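Local coordinates for protein ATP phosphoribosyltransferase (PDB 2VD3) that probably catalyses the first step of histidine biosynthesis, joining ATP and 5-phosphoribose 1-diphosphate into phosphoribosyl-ATP, and is captured here with the inhibitor histidine bound, at residues A8-G13 against A55-F60; E127-E132 against D177-S182. All coordinates share one frame; numbering follows the deposited sequence. Where two conformers were deposited one is given.

Interaction 1: residues A8-G13 against A55-F60; sequences AVPSKG and ADIPEF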
loop_
_atom_site.group_PDB
_atom_site.type_symbol
_atom_site.label_atom_id
_atom_site.label_comp_id
_atom_site.label_asym_id
_atom_site.label_seq_id
_atom_site.Cartn_x
_atom_site.Cartn_y
_atom_site.Cartn_z
ATOM N N ALA A 8 -6.758 23.511 11.053
ATOM C CA ALA A 8 -6.478 22.727 9.870
ATOM C C ALA A 8 -5.069 22.160 9.953
ATOM O O ALA A 8 -4.093 22.894 10.071
ATOM C CB ALA A 8 -6.652 23.580 8.618
ATOM N N VAL A 9 -4.973 20.842 9.905
ATOM C CA VAL A 9 -3.692 20.156 10.061
ATOM C C VAL A 9 -3.498 19.260 8.850
ATOM O O VAL A 9 -4.433 18.578 8.437
ATOM C CB VAL A 9 -3.661 19.346 11.390
ATOM C CG1 VAL A 9 -2.448 18.423 11.478
ATOM C CG2 VAL A 9 -3.713 20.302 12.591
ATOM N N PRO A 10 -2.301 19.299 8.241
ATOM C CA PRO A 10 -2.044 18.454 7.071
ATOM C C PRO A 10 -2.293 16.982 7.349
ATOM O O PRO A 10 -1.992 16.495 8.447
ATOM C CB PRO A 10 -0.573 18.735 6.756
ATOM C CG PRO A 10 -0.384 20.133 7.260
ATOM C CD PRO A 10 -1.137 20.152 8.550
ATOM N N SER A 11 -2.864 16.303 6.355
ATOM C CA SER A 11 -3.280 14.902 6.464
ATOM C C SER A 11 -2.221 13.936 5.963
ATOM O O SER A 11 -2.110 12.816 6.466
ATOM C CB SER A 11 -4.576 14.675 5.690
ATOM O OG SER A 11 -4.566 15.396 4.470
ATOM N N LYS A 12 -1.455 14.363 4.964
ATOM C CA LYS A 12 -0.363 13.548 4.431
ATOM C C LYS A 12 0.880 14.406 4.219
ATOM O O LYS A 12 0.817 15.630 4.321
ATOM C CB LYS A 12 -0.786 12.802 3.142
ATOM C CG LYS A 12 -1.598 13.629 2.139
ATOM C CD LYS A 12 -2.595 12.759 1.363
ATOM C CE LYS A 12 -1.977 12.123 0.125
ATOM N NZ LYS A 12 -2.943 11.236 -0.577
ATOM N N GLY A 13 2.009 13.759 3.945
ATOM C CA GLY A 13 3.262 14.467 3.698
ATOM C C GLY A 13 4.063 14.768 4.954
ATOM O O GLY A 13 3.674 14.399 6.078
ATOM N N ALA A 55 -1.847 22.057 0.728
ATOM C CA ALA A 55 -1.956 23.150 -0.230
ATOM C C ALA A 55 -3.302 23.870 -0.133
ATOM O O ALA A 55 -3.449 24.982 -0.643
ATOM C CB ALA A 55 -1.699 22.659 -1.651
ATOM N N ASP A 56 -4.269 23.236 0.525
ATOM C CA ASP A 56 -5.612 23.791 0.677
ATOM C C ASP A 56 -5.766 24.575 1.977
ATOM O O ASP A 56 -6.695 25.363 2.134
ATOM C CB ASP A 56 -6.651 22.662 0.651
ATOM C CG ASP A 56 -6.830 22.054 -0.717
ATOM O OD1 ASP A 56 -7.136 20.852 -0.777
ATOM O OD2 ASP A 56 -6.696 22.763 -1.736
ATOM N N ILE A 57 -4.855 24.354 2.919
ATOM C CA ILE A 57 -4.932 25.022 4.218
ATOM C C ILE A 57 -4.884 26.573 4.168
ATOM O O ILE A 57 -5.636 27.230 4.882
ATOM C CB ILE A 57 -3.908 24.435 5.213
ATOM C CG1 ILE A 57 -4.231 22.949 5.462
ATOM C CG2 ILE A 57 -3.905 25.234 6.504
ATOM C CD1 ILE A 57 -3.366 22.236 6.500
ATOM N N PRO A 58 -4.004 27.168 3.344
ATOM C CA PRO A 58 -4.084 28.627 3.262
ATOM C C PRO A 58 -5.507 29.148 2.960
ATOM O O PRO A 58 -6.006 30.007 3.685
ATOM C CB PRO A 58 -3.110 28.958 2.131
ATOM C CG PRO A 58 -2.113 27.887 2.208
ATOM C CD PRO A 58 -2.899 26.644 2.520
ATOM N N GLU A 59 -6.157 28.603 1.931
ATOM C CA GLU A 59 -7.525 28.988 1.572
ATOM C C GLU A 59 -8.590 28.675 2.636
ATOM O O GLU A 59 -9.427 29.532 2.924
ATOM C CB GLU A 59 -7.925 28.395 0.214
ATOM C CG GLU A 59 -7.238 29.086 -0.972
ATOM C CD GLU A 59 -7.558 30.570 -1.069
ATOM O OE1 GLU A 59 -8.552 30.921 -1.731
ATOM O OE2 GLU A 59 -6.813 31.392 -0.498
ATOM N N PHE A 60 -8.557 27.469 3.214
ATOM C CA PHE A 60 -9.497 27.117 4.280
ATOM C C PHE A 60 -9.430 28.118 5.427
ATOM O O PHE A 60 -10.465 28.477 6.024
ATOM C CB PHE A 60 -9.254 25.702 4.830
ATOM C CG PHE A 60 -9.567 24.589 3.858
ATOM C CD1 PHE A 60 -10.338 24.817 2.716
ATOM C CD2 PHE A 60 -9.099 23.289 4.103
ATOM C CE1 PHE A 60 -10.625 23.766 1.829
ATOM C CE2 PHE A 60 -9.389 22.244 3.230
ATOM C CZ PHE A 60 -10.149 22.479 2.093
#
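Ile57 reaches Ala8 and Pro10 through two torsions: chi1 of -62° sets CG2 anti to its backbone N and CG1 beside it, and an extended chi2 of -176° carries CD1 out to the end of strand 5-10. Ile57 CG2 meets Ala8 alone, while the CG1-CD1 branch passes Ala8 and ends on Pro10. Ile57 CG2 lies 3.8 Å from Ala8 CB. Ile57 CG1 is only slightly farther from Ala8 CB, at 4.0 Å, which places the alanine methyl against the fork of the isoleucine. CD1 of Ile57 lies on the proline: it is 3.6 Å from Pro10 N and 3.7 Å from Pro10 CD, and the two side chains cross at about a right angle. Ile57 CD1 also packs on the peptide backbone, 3.7 Å from Ala8 O. No hydrogen bond joins the segments, so the contact is one of dispersion, and all of the touching residues are buried. The CB of Val9 is directed away from the helix, in line with the alternation of a strand. Phe60 N bonds to Asp56 O at 3.0 Å. Asp56 itself forms a salt bridge with Arg79 and takes a hydrogen bond from the backbone N of Thr143 of a second subunit. Backbone bonds from Ala8 to Leu68 and Ile70, and from Val9 to Met50 and Ser52, place strand 5-10 between strands 47-52 and 68-72. Helix 57-63 links these two parallel strands in a beta-alpha-beta crossover and packs over strand 5-10, consistent with the periplasmic-binding-protein-like fold of this family.

Interaction 2: residues E127-E132 against D177-S182; sequences ENYLRE and DTILES. With MG (magnesium ion), chain M.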
loop_
_atom_site.group_PDB
_atom_site.type_symbol
_atom_site.label_atom_id
_atom_site.label_comp_id
_atom_site.label_asym_id
_atom_site.label_seq_id
_atom_site.Cartn_x
_atom_site.Cartn_y
_atom_site.Cartn_z
ATOM N N GLU A 127 6.782 33.122 -11.290
ATOM C CA GLU A 127 6.448 34.300 -12.103
ATOM C C GLU A 127 6.874 35.546 -11.354
ATOM O O GLU A 127 7.536 36.418 -11.910
ATOM C CB GLU A 127 4.953 34.389 -12.443
ATOM C CG GLU A 127 4.416 33.296 -13.384
ATOM C CD GLU A 127 4.799 33.472 -14.861
ATOM O OE1 GLU A 127 5.570 34.401 -15.206
ATOM O OE2 GLU A 127 4.311 32.662 -15.687
ATOM N N ASN A 128 6.511 35.598 -10.074
ATOM C CA ASN A 128 6.800 36.737 -9.207
ATOM C C ASN A 128 8.291 37.025 -9.024
ATOM O O ASN A 128 8.699 38.185 -9.022
ATOM C CB ASN A 128 6.141 36.535 -7.844
ATOM C CG ASN A 128 5.915 37.834 -7.116
ATOM O OD1 ASN A 128 5.053 38.628 -7.495
ATOM N ND2 ASN A 128 6.681 38.061 -6.059
ATOM N N TYR A 129 9.087 35.967 -8.859
ATOM C CA TYR A 129 10.550 36.065 -8.779
ATOM C C TYR A 129 11.125 36.629 -10.076
ATOM O O TYR A 129 12.011 37.491 -10.050
ATOM C CB TYR A 129 11.153 34.686 -8.487
ATOM C CG TYR A 129 12.637 34.537 -8.789
ATOM C CD1 TYR A 129 13.602 34.809 -7.816
ATOM C CD2 TYR A 129 13.073 34.103 -10.041
ATOM C CE1 TYR A 129 14.966 34.663 -8.092
ATOM C CE2 TYR A 129 14.424 33.959 -10.324
ATOM C CZ TYR A 129 15.366 34.243 -9.348
ATOM O OH TYR A 129 16.705 34.083 -9.626
ATOM N N LEU A 130 10.618 36.127 -11.202
ATOM C CA LEU A 130 11.027 36.588 -12.516
ATOM C C LEU A 130 10.633 38.035 -12.730
ATOM O O LEU A 130 11.402 38.806 -13.301
ATOM C CB LEU A 130 10.420 35.718 -13.620
ATOM C CG LEU A 130 10.957 34.294 -13.801
ATOM C CD1 LEU A 130 10.320 33.678 -15.031
ATOM C CD2 LEU A 130 12.489 34.240 -13.897
ATOM N N ARG A 131 9.434 38.391 -12.269
ATOM C CA ARG A 131 8.896 39.740 -12.442
ATOM C C ARG A 131 9.680 40.728 -11.601
ATOM O O ARG A 131 9.961 41.836 -12.054
ATOM C CB ARG A 131 7.408 39.799 -12.079
ATOM C CG ARG A 131 6.607 40.796 -12.896
ATOM N N GLU A 132 10.055 40.320 -10.392
ATOM C CA GLU A 132 10.826 41.196 -9.507
ATOM C C GLU A 132 12.268 41.391 -9.977
ATOM O O GLU A 132 12.836 42.469 -9.795
ATOM C CB GLU A 132 10.768 40.727 -8.048
ATOM C CG GLU A 132 9.403 40.958 -7.390
ATOM C CD GLU A 132 9.504 41.611 -6.017
ATOM O OE1 GLU A 132 10.035 42.745 -5.931
ATOM O OE2 GLU A 132 9.038 40.998 -5.031
ATOM N N ASP A 177 20.269 30.126 -7.903
ATOM C CA ASP A 177 19.672 31.109 -6.990
ATOM C C ASP A 177 18.694 30.463 -6.012
ATOM O O ASP A 177 18.182 29.365 -6.258
ATOM C CB ASP A 177 18.968 32.232 -7.750
ATOM C CG ASP A 177 18.926 33.530 -6.963
ATOM O OD1 ASP A 177 19.287 33.531 -5.762
ATOM O OD2 ASP A 177 18.531 34.559 -7.548
ATOM N N THR A 178 18.470 31.145 -4.889
ATOM C CA THR A 178 17.417 30.772 -3.955
ATOM C C THR A 178 16.249 31.734 -4.148
ATOM O O THR A 178 16.409 32.942 -4.042
ATOM C CB THR A 178 17.905 30.772 -2.483
ATOM O OG1 THR A 178 18.984 29.839 -2.336
ATOM C CG2 THR A 178 16.782 30.365 -1.537
ATOM N N ILE A 179 15.077 31.179 -4.444
ATOM C CA ILE A 179 13.875 31.989 -4.691
ATOM C C ILE A 179 13.138 32.326 -3.399
ATOM O O ILE A 179 12.673 33.438 -3.228
ATOM C CB ILE A 179 12.913 31.280 -5.675
ATOM C CG1 ILE A 179 13.684 30.800 -6.913
ATOM C CG2 ILE A 179 11.776 32.197 -6.068
ATOM C CD1 ILE A 179 12.908 29.869 -7.812
ATOM N N LEU A 180 13.053 31.363 -2.487
ATOM C CA LEU A 180 12.240 31.509 -1.283
ATOM C C LEU A 180 12.727 30.562 -0.198
ATOM O O LEU A 180 13.042 29.396 -0.469
ATOM C CB LEU A 180 10.761 31.215 -1.595
ATOM C CG LEU A 180 9.724 31.316 -0.470
ATOM C CD1 LEU A 180 8.854 32.570 -0.609
ATOM C CD2 LEU A 180 8.866 30.078 -0.455
ATOM N N GLU A 181 12.796 31.074 1.026
ATOM C CA GLU A 181 13.033 30.243 2.195
ATOM C C GLU A 181 11.681 29.895 2.794
ATOM O O GLU A 181 10.840 30.771 3.030
ATOM C CB GLU A 181 13.904 30.960 3.228
ATOM C CG GLU A 181 15.211 31.528 2.691
ATOM C CD GLU A 181 16.187 30.466 2.217
ATOM O OE1 GLU A 181 15.909 29.257 2.387
ATOM O OE2 GLU A 181 17.246 30.852 1.677
ATOM N N SER A 182 11.464 28.610 3.013
ATOM C CA SER A 182 10.191 28.155 3.528
ATOM C C SER A 182 10.335 27.462 4.873
ATOM O O SER A 182 11.333 26.783 5.162
ATOM C CB SER A 182 9.513 27.219 2.539
ATOM O OG SER A 182 8.239 26.868 3.011
HETATM MG MG MG M . 18.873 35.763 -4.904
#
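A helix-on-sheet contact beside a magnesium site joins Tyr129 of helix 123-132 to Asp177 and Ile179 of strand 173-188. With its CG anti to the backbone N (chi1 162°), the tyrosine extends from the helix toward the strand and meets it in two ways. Its phenol donates a hydrogen bond, Tyr129 OH to Asp177 OD2, of 2.8 Å; the carboxylate oxygen is met on its anti side, 26° out of the carboxylate plane, and itself lies at the edge of the ring. Over one ring face sits Ile179, whose CG1 is 4.2 Å from the centroid of the Tyr129 ring and 13° off its normal, a CH-pi contact. The other branch works nearer the helix, with Ile179 CG2 3.5 Å from Tyr129 CB. Here the strand carries a classic beta bulge: Ile179 and Leu180 both lie opposite Leu96 and both bond to its backbone, and Ile179 has helix-like backbone angles. Leu98, on the neighbouring strand 94-101, also touches the side chains of Tyr129 and Ile179. Asp177 OD1 is the oxygen that binds the magnesium ion, at 2.4 Å, and it also accepts a weak bond from Thr178 N; Asp177 OD2, which takes the phenol bond, lies 2.9 Å from the ion.

How the interactions relate
Interaction 1 closes before interaction 2 opens along the chain, so the two follow in series. Their centres are about 23 Å apart and their nearest atoms about 10 Å, with no touch between them. Both nevertheless reach one mixed, branched sheet: interaction 1 packs helix 57-63 on strand 5-10 within its parallel part, whereas interaction 2 sets helix 123-132 on strand 173-188. That long strand, interrupted by a bulge or short loop, runs antiparallel to both 68-72 and 94-101, and thus connects the two regions, since 68-72 also pairs with 5-10. The layout is consistent with the two linked lobes of a periplasmic-binding-protein-like fold, each contact packing a helix on its own part of the sheet.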